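Local structure of (R)-specific secondary-alkylsulfatase (Pseudomonas sp., 4AXH) at residues T287-N297 with A309-H317. The protein hydrolyses secondary alkyl sulfates enantioselectively with strict inversion of configuration, turning (R)-sulfate esters into (S)-alcohols at a site holding two zinc ions. Sequence-based numbering, arbitrary orientation.
Sequences TLGSEAPSDMN and ADNAPPAMH. With ZN (zinc ion), chain D; ZN (zinc ion), chain C.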
# COMPACT_ATOMS: atom_id res chain seq x y z
N THR A 287 16.31 -11.91 -1.96
CA THR A 287 15.02 -11.83 -1.22
C THR A 287 14.35 -10.49 -1.52
O THR A 287 13.88 -9.81 -0.62
CB THR A 287 15.20 -12.08 0.28
OG1 THR A 287 16.05 -11.09 0.79
CG2 THR A 287 15.75 -13.45 0.59
N LEU A 288 14.30 -10.13 -2.81
CA LEU A 288 13.75 -8.85 -3.27
C LEU A 288 12.31 -8.56 -2.92
O LEU A 288 11.41 -9.35 -3.24
CB LEU A 288 13.99 -8.60 -4.78
CG LEU A 288 15.41 -8.87 -5.34
CD1 LEU A 288 15.43 -8.66 -6.84
CD2 LEU A 288 16.49 -8.01 -4.68
N GLY A 289 12.12 -7.42 -2.25
CA GLY A 289 10.82 -6.89 -1.86
C GLY A 289 10.29 -7.24 -0.48
O GLY A 289 9.20 -6.79 -0.10
N SER A 290 11.02 -8.10 0.29
CA SER A 290 10.58 -8.48 1.64
C SER A 290 10.84 -7.32 2.64
O SER A 290 10.14 -6.32 2.57
CB SER A 290 11.21 -9.82 2.05
OG SER A 290 12.62 -9.80 1.98
N GLU A 291 11.86 -7.41 3.52
CA GLU A 291 12.21 -6.36 4.48
C GLU A 291 12.74 -5.07 3.74
O GLU A 291 12.60 -3.96 4.27
CB GLU A 291 13.24 -6.90 5.49
CG GLU A 291 13.56 -5.94 6.61
CD GLU A 291 14.78 -5.09 6.35
OE1 GLU A 291 15.53 -5.41 5.39
OE2 GLU A 291 15.04 -4.15 7.14
N ALA A 292 13.37 -5.23 2.55
CA ALA A 292 13.90 -4.14 1.74
C ALA A 292 13.69 -4.44 0.27
O ALA A 292 13.69 -5.62 -0.10
CB ALA A 292 15.38 -3.93 2.01
N PRO A 293 13.52 -3.41 -0.61
CA PRO A 293 13.31 -3.66 -2.05
C PRO A 293 14.47 -4.39 -2.74
O PRO A 293 14.24 -5.29 -3.56
CB PRO A 293 13.10 -2.27 -2.64
CG PRO A 293 12.62 -1.46 -1.47
CD PRO A 293 13.44 -1.97 -0.32
N SER A 294 15.71 -4.01 -2.39
CA SER A 294 16.94 -4.63 -2.89
C SER A 294 17.46 -5.32 -1.66
O SER A 294 17.81 -4.66 -0.68
CB SER A 294 17.91 -3.57 -3.41
OG SER A 294 18.94 -4.21 -4.13
N ASP A 295 17.40 -6.66 -1.65
CA ASP A 295 17.67 -7.48 -0.46
C ASP A 295 18.16 -8.88 -0.80
O ASP A 295 17.82 -9.42 -1.84
CB ASP A 295 16.34 -7.56 0.33
CG ASP A 295 16.34 -8.13 1.72
OD1 ASP A 295 17.41 -8.10 2.39
OD2 ASP A 295 15.27 -8.57 2.17
N MET A 296 18.89 -9.50 0.14
CA MET A 296 19.41 -10.85 -0.03
C MET A 296 19.94 -11.46 1.25
O MET A 296 20.30 -10.74 2.18
CB MET A 296 20.50 -10.91 -1.14
CG MET A 296 21.81 -10.26 -0.79
SD MET A 296 22.81 -10.10 -2.25
CE MET A 296 24.34 -9.43 -1.55
N ASN A 297 20.05 -12.80 1.26
CA ASN A 297 20.64 -13.57 2.37
C ASN A 297 22.01 -14.06 1.88
O ASN A 297 22.27 -14.12 0.68
CB ASN A 297 19.76 -14.76 2.76
CG ASN A 297 18.41 -14.41 3.31
OD1 ASN A 297 18.25 -13.45 4.08
ND2 ASN A 297 17.41 -15.20 2.97
N ALA A 309 20.42 -11.25 6.84
CA ALA A 309 20.33 -9.79 6.82
C ALA A 309 19.32 -9.37 7.92
O ALA A 309 19.52 -9.76 9.08
CB ALA A 309 19.88 -9.32 5.43
N ASP A 310 18.24 -8.63 7.55
CA ASP A 310 17.13 -8.18 8.44
C ASP A 310 15.81 -8.92 8.12
O ASP A 310 14.73 -8.47 8.54
CB ASP A 310 16.87 -6.68 8.28
CG ASP A 310 18.03 -5.77 8.57
OD1 ASP A 310 19.13 -6.29 8.89
OD2 ASP A 310 17.84 -4.54 8.47
N ASN A 311 15.92 -10.04 7.35
CA ASN A 311 14.79 -10.83 6.92
C ASN A 311 14.10 -11.64 8.01
O ASN A 311 12.92 -12.00 7.84
CB ASN A 311 15.18 -11.71 5.75
CG ASN A 311 15.63 -10.87 4.60
OD1 ASN A 311 14.96 -9.90 4.22
ND2 ASN A 311 16.81 -11.17 4.10
N ALA A 312 14.82 -11.95 9.10
CA ALA A 312 14.23 -12.74 10.17
C ALA A 312 14.88 -12.40 11.50
O ALA A 312 15.53 -13.26 12.09
CB ALA A 312 14.36 -14.23 9.85
N PRO A 313 14.71 -11.17 12.02
CA PRO A 313 15.35 -10.84 13.30
C PRO A 313 14.58 -11.35 14.54
O PRO A 313 13.42 -11.73 14.42
CB PRO A 313 15.43 -9.31 13.24
CG PRO A 313 14.25 -8.90 12.45
CD PRO A 313 13.95 -10.01 11.49
N PRO A 314 15.20 -11.33 15.73
CA PRO A 314 14.53 -11.83 16.95
C PRO A 314 13.52 -10.88 17.59
O PRO A 314 13.59 -10.60 18.80
CB PRO A 314 15.69 -12.13 17.91
CG PRO A 314 16.92 -11.83 17.20
CD PRO A 314 16.59 -10.97 16.03
N ALA A 315 12.56 -10.41 16.77
CA ALA A 315 11.42 -9.54 17.07
C ALA A 315 10.60 -9.47 15.81
O ALA A 315 11.12 -9.73 14.72
CB ALA A 315 11.90 -8.13 17.44
N MET A 316 9.31 -9.13 15.93
CA MET A 316 8.45 -8.97 14.77
C MET A 316 8.93 -7.71 14.06
O MET A 316 9.23 -6.73 14.73
CB MET A 316 6.98 -8.80 15.20
CG MET A 316 6.03 -8.81 14.02
SD MET A 316 4.30 -8.61 14.45
CE MET A 316 3.72 -10.33 14.53
N HIS A 317 9.08 -7.76 12.73
CA HIS A 317 9.52 -6.57 11.99
C HIS A 317 8.29 -5.79 11.51
O HIS A 317 7.14 -6.20 11.78
CB HIS A 317 10.44 -6.96 10.81
CG HIS A 317 11.54 -5.99 10.49
ND1 HIS A 317 11.32 -4.60 10.46
CD2 HIS A 317 12.82 -6.23 10.11
CE1 HIS A 317 12.47 -4.06 10.09
NE2 HIS A 317 13.40 -4.99 9.86
ZN ZN D . 17.01 -3.31 6.86
ZN ZN C . 19.01 -3.04 9.47
O HOH W 1 17.67 -1.93 8.28
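Glu291 packs its carboxylate against CB of Asp310, its CD 3.3 Å from that carbon, and the two acids share a metal in the dinuclear zinc site of this metallo-beta-lactamase fold. The evidence is in the coordination: Glu291 OE2 and Asp310 OD2 both bind the chain D zinc at 2.2 Å, and the same Asp310 OD2 reaches the chain C zinc at 2.1 Å, so one carboxylate oxygen bridges the pair. A water also bridges the two ions. With their planes 66° apart, the carboxylates meet at the metal, whose charge presumably offsets the closeness of their oxygens. Glu291 sends CG anti to its backbone N (chi1 -174°) and then bends at chi2, which turns the acid toward the ion. His179 and His181 complete the shell of the chain D zinc, while Asp183, His184 and His355 do so for the other. His317 NE2 also gives Glu291 OE2 a weak hydrogen bond, 3.3 Å long.

Away from the zinc ions, the amide of Asn311 joins the loop after strand 305-307 to the start of strand 296-300. Its OD1 lies 3.2 Å from Ser290 OG, and its CG stands anti to the carbonyl carbon, beside the backbone N, directing the amide at the strand. There Asn311 ND2 donates to Asn297 OD1 over 2.7 Å, approaching from above the carbonyl plane, 36° out of it.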